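Alpha-1,3-glucanase (Streptomyces thermodiastaticus, PDB 7C7D) hydrolyses alpha-1,3-glucosidic links within alpha-1,3-glucan as the catalytic unit of a thermostable glycoside hydrolase of family GH87. Local coordinates at residues T351-N356 against A378-S383; N345-T350 against R372-D377; G330-G335 against N356-A361; L403-A408 against G431-N436; P305-N310 against H326-L331. All coordinates share one frame; numbering follows the deposited sequence. Where two conformers were deposited one is given.

Interaction 1: residues T351-N356 against A378-S383; sequences TADGLN and ALAMWS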
# COMPACT_ATOMS: atom_id res chain seq x y z
N THR A 351 3.16 8.26 6.09
CA THR A 351 2.02 9.04 6.54
C THR A 351 1.09 9.47 5.41
O THR A 351 -0.01 9.96 5.68
CB THR A 351 2.45 10.25 7.37
OG1 THR A 351 3.29 11.09 6.58
CG2 THR A 351 3.19 9.80 8.63
N ALA A 352 1.49 9.26 4.16
CA ALA A 352 0.61 9.46 3.01
C ALA A 352 0.78 8.28 2.06
O ALA A 352 1.01 7.15 2.51
CB ALA A 352 0.85 10.82 2.35
N ASP A 353 0.66 8.51 0.75
CA ASP A 353 0.65 7.42 -0.22
C ASP A 353 1.97 6.64 -0.21
O ASP A 353 3.04 7.18 0.08
CB ASP A 353 0.48 7.97 -1.64
CG ASP A 353 -0.92 8.50 -1.93
OD1 ASP A 353 -1.74 8.69 -1.02
OD2 ASP A 353 -1.21 8.72 -3.13
N GLY A 354 1.90 5.37 -0.61
CA GLY A 354 3.12 4.63 -0.83
C GLY A 354 3.84 5.10 -2.08
O GLY A 354 5.04 5.41 -2.06
N LEU A 355 3.13 5.13 -3.21
CA LEU A 355 3.66 5.61 -4.47
C LEU A 355 2.52 6.28 -5.22
O LEU A 355 1.40 5.76 -5.25
CB LEU A 355 4.24 4.45 -5.30
CG LEU A 355 4.69 4.74 -6.73
CD1 LEU A 355 5.83 3.80 -7.14
CD2 LEU A 355 3.53 4.62 -7.73
N ASN A 356 2.82 7.42 -5.83
CA ASN A 356 1.87 8.14 -6.66
C ASN A 356 2.53 8.52 -7.97
O ASN A 356 3.56 9.19 -7.98
CB ASN A 356 1.36 9.39 -5.94
CG ASN A 356 0.13 9.97 -6.58
OD1 ASN A 356 -0.10 9.80 -7.78
ND2 ASN A 356 -0.70 10.64 -5.79
N ALA A 378 -2.56 3.50 -1.18
CA ALA A 378 -1.26 2.82 -1.12
C ALA A 378 -0.49 3.00 -2.42
O ALA A 378 0.68 3.40 -2.41
CB ALA A 378 -1.42 1.34 -0.76
N LEU A 379 -1.15 2.73 -3.55
CA LEU A 379 -0.63 3.02 -4.88
C LEU A 379 -1.66 3.86 -5.61
O LEU A 379 -2.84 3.51 -5.62
CB LEU A 379 -0.40 1.73 -5.68
CG LEU A 379 0.64 0.75 -5.14
CD1 LEU A 379 0.70 -0.47 -6.06
CD2 LEU A 379 2.00 1.40 -5.02
N ALA A 380 -1.22 4.96 -6.21
CA ALA A 380 -2.13 5.84 -6.91
C ALA A 380 -1.53 6.31 -8.23
O ALA A 380 -0.31 6.43 -8.37
CB ALA A 380 -2.50 7.07 -6.07
N MET A 381 -2.41 6.58 -9.18
CA MET A 381 -2.09 7.32 -10.39
C MET A 381 -3.02 8.51 -10.44
O MET A 381 -4.24 8.36 -10.39
CB MET A 381 -2.30 6.45 -11.63
CG MET A 381 -1.44 5.21 -11.66
SD MET A 381 -1.48 4.46 -13.30
CE MET A 381 -0.91 2.81 -12.93
N TRP A 382 -2.46 9.71 -10.52
CA TRP A 382 -3.26 10.92 -10.55
C TRP A 382 -2.82 11.71 -11.77
O TRP A 382 -1.74 12.31 -11.78
CB TRP A 382 -3.07 11.72 -9.27
CG TRP A 382 -3.90 12.96 -9.17
CD1 TRP A 382 -5.06 13.23 -9.85
CD2 TRP A 382 -3.64 14.09 -8.35
NE1 TRP A 382 -5.53 14.47 -9.49
CE2 TRP A 382 -4.68 15.02 -8.57
CE3 TRP A 382 -2.63 14.42 -7.44
CZ2 TRP A 382 -4.73 16.25 -7.92
CZ3 TRP A 382 -2.68 15.64 -6.79
CH2 TRP A 382 -3.72 16.54 -7.03
N SER A 383 -3.64 11.70 -12.82
CA SER A 383 -3.24 12.24 -14.12
C SER A 383 -3.49 13.74 -14.20
O SER A 383 -4.30 14.24 -14.99
CB SER A 383 -3.93 11.47 -15.24
OG SER A 383 -3.25 10.24 -15.46
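A378 offers its carbonyl oxygen to two successive amides of 351-356: L355 N donates to A378 O over 3.1 Å, and G354 N adds a weak bond bent to 121° at the hydrogen. A side-chain carbon on G354 would collide with that same oxygen, which makes glycine the fitting residue at this close approach. Next, L379 extends CD2 to within 3.8 Å of CB of L355, and F393 packs against both leucines from within. L355 bridges L379, and N356 bridges A380, in parallel pairing between consecutive coils of the right-handed beta-helix expected of a pectate lyase-like domain. A380 continues the ladder, its N donating to L355 O at 2.9 Å. Its methyl group lies on the other face of the sheet from the leucines, where CB of A380 meets OD2 of D353 at 3.6 Å and CG of N356 at 3.9 Å. CA of N356 in turn directs its hydrogen at A380 O, 3.3 Å away. At W382 CB passes 3.8 Å from OD1 of N356; with CG anti to the backbone N (chi1 -177°) the indole then leads off, and its NE1 is bonded to the carbonyl oxygen of K438.

Interaction 2: residues N345-T350 against R372-D377; sequences NRILDT and RNQGDD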
# COMPACT_ATOMS: atom_id res chain seq x y z
N ASN A 345 10.23 -4.16 -3.79
CA ASN A 345 10.49 -3.25 -2.68
C ASN A 345 9.47 -3.47 -1.58
O ASN A 345 8.41 -4.06 -1.79
CB ASN A 345 10.42 -1.79 -3.12
CG ASN A 345 11.32 -1.50 -4.31
OD1 ASN A 345 12.53 -1.54 -4.19
ND2 ASN A 345 10.71 -1.22 -5.45
N ARG A 346 9.81 -2.97 -0.39
CA ARG A 346 8.89 -2.87 0.73
C ARG A 346 8.70 -1.40 1.03
O ARG A 346 9.67 -0.65 1.13
CB ARG A 346 9.46 -3.56 1.98
CG ARG A 346 10.14 -4.87 1.71
CD ARG A 346 9.15 -5.93 1.27
NE ARG A 346 9.87 -7.10 0.79
CZ ARG A 346 10.50 -7.96 1.59
NH1 ARG A 346 10.47 -7.80 2.90
NH2 ARG A 346 11.17 -8.98 1.07
N ILE A 347 7.44 -0.98 1.15
CA ILE A 347 7.10 0.39 1.52
C ILE A 347 6.18 0.29 2.73
O ILE A 347 5.04 -0.19 2.61
CB ILE A 347 6.45 1.16 0.36
CG1 ILE A 347 7.38 1.16 -0.86
CG2 ILE A 347 6.15 2.60 0.79
CD1 ILE A 347 6.75 1.70 -2.13
N LEU A 348 6.68 0.71 3.89
CA LEU A 348 6.00 0.48 5.16
C LEU A 348 5.91 1.78 5.93
O LEU A 348 6.86 2.56 5.95
CB LEU A 348 6.78 -0.50 6.04
CG LEU A 348 7.23 -1.77 5.34
CD1 LEU A 348 8.15 -2.54 6.24
CD2 LEU A 348 6.02 -2.59 5.00
N ASP A 349 4.79 1.98 6.61
CA ASP A 349 4.66 3.06 7.60
C ASP A 349 4.97 4.42 6.97
O ASP A 349 5.96 5.09 7.30
CB ASP A 349 5.59 2.82 8.80
CG ASP A 349 5.43 1.45 9.43
OD1 ASP A 349 4.29 0.96 9.56
OD2 ASP A 349 6.47 0.88 9.83
N THR A 350 4.10 4.84 6.06
CA THR A 350 4.21 6.15 5.45
C THR A 350 2.98 6.97 5.84
O THR A 350 1.88 6.42 5.95
CB THR A 350 4.36 6.07 3.92
OG1 THR A 350 3.23 5.40 3.34
CG2 THR A 350 5.63 5.31 3.53
N ARG A 372 2.47 -1.85 3.41
CA ARG A 372 1.69 -1.95 4.63
C ARG A 372 1.67 -0.60 5.32
O ARG A 372 2.71 0.06 5.44
CB ARG A 372 2.29 -3.00 5.58
CG ARG A 372 1.61 -3.07 6.95
CD ARG A 372 2.31 -4.05 7.88
NE ARG A 372 2.02 -5.45 7.56
CZ ARG A 372 2.90 -6.44 7.69
NH1 ARG A 372 4.12 -6.18 8.12
NH2 ARG A 372 2.55 -7.68 7.37
N ASN A 373 0.50 -0.20 5.81
CA ASN A 373 0.37 0.96 6.70
C ASN A 373 0.74 2.28 6.01
O ASN A 373 1.53 3.08 6.52
CB ASN A 373 1.16 0.77 8.01
CG ASN A 373 0.80 1.80 9.08
OD1 ASN A 373 -0.31 2.33 9.11
ND2 ASN A 373 1.75 2.07 9.97
N GLN A 374 0.15 2.50 4.83
CA GLN A 374 0.18 3.81 4.19
C GLN A 374 -0.90 4.68 4.80
O GLN A 374 -1.89 4.18 5.33
CB GLN A 374 -0.05 3.66 2.68
CG GLN A 374 1.19 3.26 1.89
CD GLN A 374 1.90 2.05 2.47
OE1 GLN A 374 1.41 0.92 2.37
NE2 GLN A 374 3.06 2.27 3.08
N GLY A 375 -0.70 6.00 4.75
CA GLY A 375 -1.65 6.93 5.32
C GLY A 375 -2.69 7.48 4.37
O GLY A 375 -3.42 8.40 4.72
N ASP A 376 -2.76 6.94 3.16
CA ASP A 376 -3.68 7.35 2.11
C ASP A 376 -3.54 6.27 1.05
O ASP A 376 -2.98 5.21 1.35
CB ASP A 376 -3.27 8.73 1.60
CG ASP A 376 -4.43 9.53 1.03
OD1 ASP A 376 -5.14 9.00 0.15
OD2 ASP A 376 -4.63 10.69 1.45
N ASP A 377 -3.98 6.52 -0.18
CA ASP A 377 -3.91 5.53 -1.26
C ASP A 377 -2.56 4.83 -1.26
O ASP A 377 -1.52 5.48 -1.35
CB ASP A 377 -4.07 6.24 -2.61
CG ASP A 377 -5.44 6.82 -2.83
OD1 ASP A 377 -6.45 6.23 -2.40
OD2 ASP A 377 -5.51 7.89 -3.48
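D349 and N373 meet through their side chains, ND2 of N373 donating an almost straight bond of 2.8 Å to OD1 of D349. The acceptor is met on its anti side, with carboxylate and amide planes turned 76° apart. The other ends are also engaged: OD2 of D349 accepts from Q325 and from the backbone N of N164, and OD1 of N373 from N402. Between the backbones, R372 N donates to I347 O at 3.2 Å, D349 N to R372 O at 3.1 Å and T350 N to N373 O at 3.1 Å. Strands 341-348 and 365-372 lie in parallel on successive coils of the beta-helix, and D349 and N373, at matching places on the two coils, both take positive phi. The Q374 chain bends at chi2 (51°), turning CD back toward 345-350, and NE2 donates to OG1 of T350 at 3.1 Å. The same nitrogen makes weak bonds to I347 O and R372 O, while OG1 of T350 passes its own proton to A352 O. An alanine in place of Q374 would probably open a gap beside T350 and leave its buried hydroxyl without this donor. CD2 of L348 packs on CB of R372 at 3.8 Å; the guanidinium reaches on to the antiparallel-sheet domain, where NH1 of R372 forms a salt bridge with D194 and a hydrogen bond with N164.

Interaction 3: residues G330-G335 against N356-A361; sequences GLWLTG and NLNGTA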
# COMPACT_ATOMS: atom_id res chain seq x y z
N GLY A 330 6.37 7.39 -0.21
CA GLY A 330 7.53 6.65 -0.66
C GLY A 330 8.11 7.21 -1.95
O GLY A 330 9.25 7.68 -1.98
N LEU A 331 7.33 7.20 -3.02
CA LEU A 331 7.74 7.75 -4.31
C LEU A 331 6.63 8.64 -4.82
O LEU A 331 5.55 8.15 -5.19
CB LEU A 331 8.08 6.66 -5.32
CG LEU A 331 9.25 5.73 -4.98
CD1 LEU A 331 8.80 4.52 -4.16
CD2 LEU A 331 9.96 5.26 -6.25
N TRP A 332 6.88 9.95 -4.83
CA TRP A 332 5.97 10.92 -5.40
C TRP A 332 6.60 11.30 -6.74
O TRP A 332 7.58 12.03 -6.79
CB TRP A 332 5.86 12.12 -4.47
CG TRP A 332 4.86 13.08 -4.94
CD1 TRP A 332 3.51 12.96 -4.84
CD2 TRP A 332 5.11 14.30 -5.65
NE1 TRP A 332 2.90 14.04 -5.41
CE2 TRP A 332 3.86 14.88 -5.92
CE3 TRP A 332 6.27 14.96 -6.07
CZ2 TRP A 332 3.73 16.10 -6.59
CZ3 TRP A 332 6.14 16.16 -6.72
CH2 TRP A 332 4.89 16.72 -6.98
N LEU A 333 6.05 10.75 -7.82
CA LEU A 333 6.70 10.78 -9.12
C LEU A 333 5.98 11.73 -10.06
O LEU A 333 4.75 11.66 -10.20
CB LEU A 333 6.77 9.38 -9.73
CG LEU A 333 7.68 8.42 -8.94
CD1 LEU A 333 7.37 6.95 -9.24
CD2 LEU A 333 9.16 8.73 -9.21
N THR A 334 6.74 12.62 -10.69
CA THR A 334 6.21 13.58 -11.64
C THR A 334 7.19 13.71 -12.79
O THR A 334 8.35 13.31 -12.68
CB THR A 334 6.08 14.97 -11.01
OG1 THR A 334 7.37 15.41 -10.54
CG2 THR A 334 5.11 14.95 -9.84
N GLY A 335 6.73 14.29 -13.89
CA GLY A 335 7.63 14.56 -14.99
C GLY A 335 8.04 13.29 -15.71
O GLY A 335 7.29 12.32 -15.80
N ASN A 356 2.82 7.42 -5.83
CA ASN A 356 1.87 8.14 -6.66
C ASN A 356 2.53 8.52 -7.97
O ASN A 356 3.56 9.19 -7.98
CB ASN A 356 1.36 9.39 -5.94
CG ASN A 356 0.13 9.97 -6.58
OD1 ASN A 356 -0.10 9.80 -7.78
ND2 ASN A 356 -0.70 10.64 -5.79
N LEU A 357 1.93 8.09 -9.08
CA LEU A 357 2.34 8.57 -10.40
C LEU A 357 1.51 9.82 -10.66
O LEU A 357 0.40 9.76 -11.18
CB LEU A 357 2.11 7.52 -11.47
CG LEU A 357 2.81 6.17 -11.26
CD1 LEU A 357 2.56 5.26 -12.46
CD2 LEU A 357 4.30 6.37 -11.04
N ASN A 358 2.06 10.97 -10.28
CA ASN A 358 1.32 12.24 -10.36
C ASN A 358 1.61 12.93 -11.70
O ASN A 358 2.24 13.98 -11.79
CB ASN A 358 1.65 13.13 -9.17
CG ASN A 358 0.74 14.34 -9.08
OD1 ASN A 358 -0.33 14.38 -9.69
ND2 ASN A 358 1.16 15.34 -8.32
N GLY A 359 1.10 12.31 -12.75
CA GLY A 359 1.11 12.87 -14.09
C GLY A 359 2.35 12.52 -14.88
O GLY A 359 3.43 12.27 -14.34
N THR A 360 2.18 12.46 -16.21
CA THR A 360 3.26 12.39 -17.18
C THR A 360 3.95 11.03 -17.23
O THR A 360 4.89 10.86 -18.01
CB THR A 360 4.30 13.51 -16.98
OG1 THR A 360 3.64 14.73 -16.61
CG2 THR A 360 5.12 13.77 -18.25
N ALA A 361 3.51 10.06 -16.43
CA ALA A 361 4.19 8.77 -16.38
C ALA A 361 3.88 7.97 -17.64
O ALA A 361 2.72 7.85 -18.04
CB ALA A 361 3.74 7.99 -15.15
O HOH W 1 4.10 10.32 -12.62
O HOH W 2 6.28 10.34 -14.27
O HOH W 3 4.00 15.22 -13.63
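L333 and L357 lie side by side and point the same way, with CD1 of L333 and CD2 of L357 3.6 Å apart on the face of the sheet that turns into the coil. On the opposite face W332 and N356 are paired. CG of W332, anti to the backbone N (chi1 -175°), is set on the N356 side, and CD1 of the indole comes to 4.3 Å from CB of N356. The ring lies toward the side chain of N358. T334 runs alongside N358, and its CG2 also rests on one face of the indole, toward the rim. An alanine at W332 would probably leave CG2 of T334 without the ring face it rests on and open a gap beside N356. Strands 331-333 and 355-357 are adjacent parallel rungs of the beta-helix: N356 N donates to L331 O, and L333 N to N356 O, each at 2.9 Å and nearly straight. N358 N donates to L333 O at 2.8 Å, and N358 is itself the centre of an inverse gamma turn. Farther along, a water accepts from G335 N at 2.9 Å and donates to N358 O at 2.8 Å, also contacting OG1 of T360, whose CB lies 3.4 Å from G335 O.

Interaction 4: residues L403-A408 against G431-N436; sequences LANGIA and GIAISN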
# COMPACT_ATOMS: atom_id res chain seq x y z
N LEU A 403 -6.60 5.23 5.34
CA LEU A 403 -7.78 5.86 4.77
C LEU A 403 -7.61 5.78 3.25
O LEU A 403 -6.52 5.53 2.75
CB LEU A 403 -7.93 7.30 5.27
CG LEU A 403 -6.77 8.27 5.07
CD1 LEU A 403 -6.93 9.03 3.76
CD2 LEU A 403 -6.66 9.23 6.25
N ALA A 404 -8.71 5.98 2.54
CA ALA A 404 -8.71 5.93 1.08
C ALA A 404 -8.41 4.52 0.56
O ALA A 404 -8.74 3.53 1.22
CB ALA A 404 -7.81 7.02 0.48
N ASN A 405 -7.83 4.42 -0.62
CA ASN A 405 -7.93 3.19 -1.39
C ASN A 405 -6.67 2.33 -1.30
O ASN A 405 -5.58 2.80 -0.99
CB ASN A 405 -8.20 3.54 -2.85
CG ASN A 405 -9.38 4.47 -3.00
OD1 ASN A 405 -10.52 4.05 -2.89
ND2 ASN A 405 -9.11 5.75 -3.23
N GLY A 406 -6.83 1.04 -1.63
CA GLY A 406 -5.65 0.22 -1.86
C GLY A 406 -4.92 0.66 -3.11
O GLY A 406 -3.73 1.00 -3.07
N ILE A 407 -5.63 0.66 -4.23
CA ILE A 407 -5.15 1.20 -5.49
C ILE A 407 -6.18 2.19 -6.01
O ILE A 407 -7.38 1.87 -6.07
CB ILE A 407 -4.90 0.10 -6.54
CG1 ILE A 407 -3.71 -0.75 -6.12
CG2 ILE A 407 -4.71 0.72 -7.93
CD1 ILE A 407 -3.38 -1.92 -7.04
N ALA A 408 -5.73 3.39 -6.38
CA ALA A 408 -6.61 4.41 -6.95
C ALA A 408 -6.05 4.88 -8.27
O ALA A 408 -4.89 5.32 -8.35
CB ALA A 408 -6.74 5.60 -6.00
N GLY A 431 -11.07 -1.11 -2.10
CA GLY A 431 -9.88 -1.88 -2.46
C GLY A 431 -9.23 -1.33 -3.72
O GLY A 431 -8.03 -1.04 -3.74
N ILE A 432 -10.01 -1.20 -4.79
CA ILE A 432 -9.59 -0.57 -6.04
C ILE A 432 -10.62 0.48 -6.41
O ILE A 432 -11.83 0.22 -6.39
CB ILE A 432 -9.46 -1.59 -7.18
CG1 ILE A 432 -8.31 -2.57 -6.91
CG2 ILE A 432 -9.27 -0.89 -8.53
CD1 ILE A 432 -8.25 -3.76 -7.87
N ALA A 433 -10.15 1.68 -6.77
CA ALA A 433 -10.99 2.73 -7.31
C ALA A 433 -10.50 3.12 -8.70
O ALA A 433 -9.32 3.42 -8.88
CB ALA A 433 -10.97 3.96 -6.40
N ILE A 434 -11.41 3.09 -9.68
CA ILE A 434 -11.17 3.56 -11.03
C ILE A 434 -12.03 4.81 -11.18
O ILE A 434 -13.26 4.72 -11.14
CB ILE A 434 -11.54 2.50 -12.08
CG1 ILE A 434 -10.83 1.16 -11.81
CG2 ILE A 434 -11.28 3.03 -13.51
CD1 ILE A 434 -9.31 1.24 -11.79
N SER A 435 -11.41 5.99 -11.27
CA SER A 435 -12.12 7.21 -10.92
C SER A 435 -11.81 8.37 -11.85
O SER A 435 -10.69 8.55 -12.33
CB SER A 435 -11.74 7.61 -9.50
OG SER A 435 -12.36 8.82 -9.15
N ASN A 436 -12.84 9.20 -12.07
CA ASN A 436 -12.73 10.50 -12.72
C ASN A 436 -12.83 11.66 -11.73
O ASN A 436 -13.23 12.77 -12.10
CB ASN A 436 -13.75 10.65 -13.85
CG ASN A 436 -13.25 10.08 -15.17
OD1 ASN A 436 -12.04 9.96 -15.39
ND2 ASN A 436 -14.18 9.75 -16.07
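Two neighbouring rungs of the parallel beta-helix begin here, strands 407-410 and 432-435, with I407 set against I432 and A408 against A433. I407 N donates to G431 O at 3.0 Å, and A433 N returns the bond to I407 O at 2.9 Å, the N-H pointing nearly down the C=O axis. CA of I432 shares that acceptor, its hydrogen directed at I407 O over 3.3 Å, while CA of A408 does the same toward A433 O at 3.5 Å. The two isoleucines sit one coil above the other on the inner face, CB of I407 4.3 Å from CG1 of I432. G406 comes so close to the second segment that a side-chain carbon would clash with G431 O. On the face bearing A408 and A433, N405 brings its amide to the methyl of A433: OD1 of N405 is 3.5 Å from CB of A433. Its chi1 of -52° places CG beside the backbone N, where CG of N405 is 3.8 Å from CB of A433. The polar end has three partners: OD1 accepts from S430 N and from NH1 of R475, and ND2 donates to OD1 of D377. The contact is buried throughout. Inside the coil, V417 and I422 of strand 415-423 close on I407, and I422 also touches I432, joined there by L457 of strand 449-458. Within the sheet, strand 379-382 lies beyond 407-410, with A408 bonded to L379, and strand 474-477 follows on the far side of 432-435.

Interaction 5: residues P305-N310 against H326-L331; sequences PDNFVN and HVKVGL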
# COMPACT_ATOMS: atom_id res chain seq x y z
N PRO A 305 8.11 18.06 0.98
CA PRO A 305 8.50 16.86 0.21
C PRO A 305 9.27 15.86 1.07
O PRO A 305 10.41 15.52 0.78
CB PRO A 305 9.37 17.46 -0.90
CG PRO A 305 10.05 18.62 -0.22
CD PRO A 305 8.98 19.21 0.68
N ASP A 306 8.62 15.36 2.12
CA ASP A 306 9.29 14.52 3.12
C ASP A 306 9.31 13.06 2.67
O ASP A 306 8.85 12.16 3.37
CB ASP A 306 8.58 14.63 4.47
CG ASP A 306 8.43 16.04 4.94
OD1 ASP A 306 9.34 16.87 4.68
OD2 ASP A 306 7.40 16.32 5.60
N ASN A 307 9.91 12.84 1.51
CA ASN A 307 9.70 11.63 0.74
C ASN A 307 11.02 10.92 0.46
O ASN A 307 12.10 11.50 0.58
CB ASN A 307 9.01 11.99 -0.58
CG ASN A 307 7.68 12.69 -0.35
OD1 ASN A 307 7.04 12.48 0.67
ND2 ASN A 307 7.26 13.52 -1.30
N PHE A 308 10.94 9.65 0.07
CA PHE A 308 12.12 8.93 -0.41
C PHE A 308 12.53 9.43 -1.80
O PHE A 308 13.66 9.88 -2.00
CB PHE A 308 11.88 7.42 -0.32
CG PHE A 308 12.66 6.58 -1.31
CD1 PHE A 308 14.05 6.58 -1.35
CD2 PHE A 308 11.98 5.75 -2.19
CE1 PHE A 308 14.75 5.78 -2.26
CE2 PHE A 308 12.67 4.95 -3.10
CZ PHE A 308 14.05 4.96 -3.14
N VAL A 309 11.60 9.40 -2.76
CA VAL A 309 11.82 10.00 -4.07
C VAL A 309 10.74 11.03 -4.32
O VAL A 309 9.55 10.75 -4.13
CB VAL A 309 11.83 8.95 -5.20
CG1 VAL A 309 11.86 9.63 -6.56
CG2 VAL A 309 13.01 8.02 -5.03
N ASN A 310 11.15 12.23 -4.72
CA ASN A 310 10.24 13.32 -5.04
C ASN A 310 10.63 13.86 -6.40
O ASN A 310 11.69 14.47 -6.55
CB ASN A 310 10.35 14.42 -3.98
CG ASN A 310 9.21 15.38 -4.03
OD1 ASN A 310 8.10 15.06 -3.59
ND2 ASN A 310 9.45 16.59 -4.54
N HIS A 326 8.87 5.14 7.10
CA HIS A 326 8.87 6.34 7.95
C HIS A 326 9.15 7.61 7.14
O HIS A 326 9.91 8.48 7.57
CB HIS A 326 9.81 6.22 9.15
CG HIS A 326 9.41 5.16 10.12
ND1 HIS A 326 10.30 4.55 10.98
CD2 HIS A 326 8.20 4.58 10.37
CE1 HIS A 326 9.67 3.65 11.70
NE2 HIS A 326 8.40 3.64 11.35
N VAL A 327 8.53 7.70 5.97
CA VAL A 327 8.51 8.91 5.17
C VAL A 327 7.06 9.33 4.98
O VAL A 327 6.14 8.66 5.48
CB VAL A 327 9.26 8.73 3.83
CG1 VAL A 327 10.73 8.51 4.08
CG2 VAL A 327 8.69 7.55 3.03
N LYS A 328 6.83 10.44 4.28
CA LYS A 328 5.46 10.85 3.98
C LYS A 328 4.92 10.05 2.79
O LYS A 328 4.00 9.24 2.94
CB LYS A 328 5.38 12.36 3.73
CG LYS A 328 3.95 12.85 3.52
CD LYS A 328 3.88 14.30 3.12
CE LYS A 328 4.39 14.52 1.72
NZ LYS A 328 3.97 15.86 1.19
N VAL A 329 5.51 10.26 1.62
CA VAL A 329 5.25 9.44 0.44
C VAL A 329 6.52 8.67 0.11
O VAL A 329 7.62 9.22 0.17
CB VAL A 329 4.81 10.31 -0.77
CG1 VAL A 329 4.60 9.44 -2.01
CG2 VAL A 329 3.54 11.05 -0.43
N GLY A 330 6.37 7.39 -0.21
CA GLY A 330 7.53 6.65 -0.66
C GLY A 330 8.11 7.21 -1.95
O GLY A 330 9.25 7.68 -1.98
N LEU A 331 7.33 7.20 -3.02
CA LEU A 331 7.74 7.75 -4.31
C LEU A 331 6.63 8.64 -4.82
O LEU A 331 5.55 8.15 -5.19
CB LEU A 331 8.08 6.66 -5.32
CG LEU A 331 9.25 5.73 -4.98
CD1 LEU A 331 8.80 4.52 -4.16
CD2 LEU A 331 9.96 5.26 -6.25
O HOH W 4 4.76 15.18 -1.53
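Backbone hydrogen bonds join D306, F308 and V309 to the second segment. K328 N donates to D306 O at 2.8 Å, almost straight (173°), just where an inverse gamma turn is centred on D306. F308 N makes a weak, long bond of 3.3 Å to V329 O, and V309 N a firmer one of 3.0 Å to G330 O, opening the parallel bridge of V309 with L331 that starts this rung of the beta-helix. One bond uses a side chain: V329 N donates to OD1 of N307 at 2.9 Å, approaching from above the amide plane (44° out of it). With CG beside its own backbone N (chi1 -58°), N307 lies alongside V329, and its ND2 donates to OD1 of N310. A water links the segments by accepting from ND2 of N307 at 3.0 Å and from NZ of K328 at 2.9 Å. NZ of K328 donates further to the carbonyl oxygens of S304 and V301. The apolar contacts gather inside the coil. CD2 of F308 is 3.9 Å from CG of L331, whose CD1 sits at the ring edge in its plane; CG2 of V309 lies over the centre of one ring face. CB of V309 also touches CG of L331, at 4.1 Å. G330 O stays near the ring edge. Ahead of the V309-L331 bridge, then, OD1 of N307 supplements the backbone acceptors; K328 NZ bonds to carbonyl oxygens and water, while the D306 carboxylate, near but not in contact, would probably still favour its charge.

Interactions 1, 3, 4 and 5 belong to one parallel sheet of the beta-helix, in the order 5, 3, 1, 4, whereas interaction 2 joins strands of another face and the turns after them. Interactions 1 and 3 share N356, and L357 N continues their ladder to A380 O; 3 and 5 share G330 and L331. Interactions 2 and 4 are buried throughout, and 1 nearly so, W382 being partly exposed, while 3 and 5 have partly exposed residues and ordered waters. Chemistry follows position: 1 and 4 pair backbones over inward aliphatics, with a glycine at the same place in each, whereas 2 depends on side-chain amides and is tied to interaction 4 through D377 and N405.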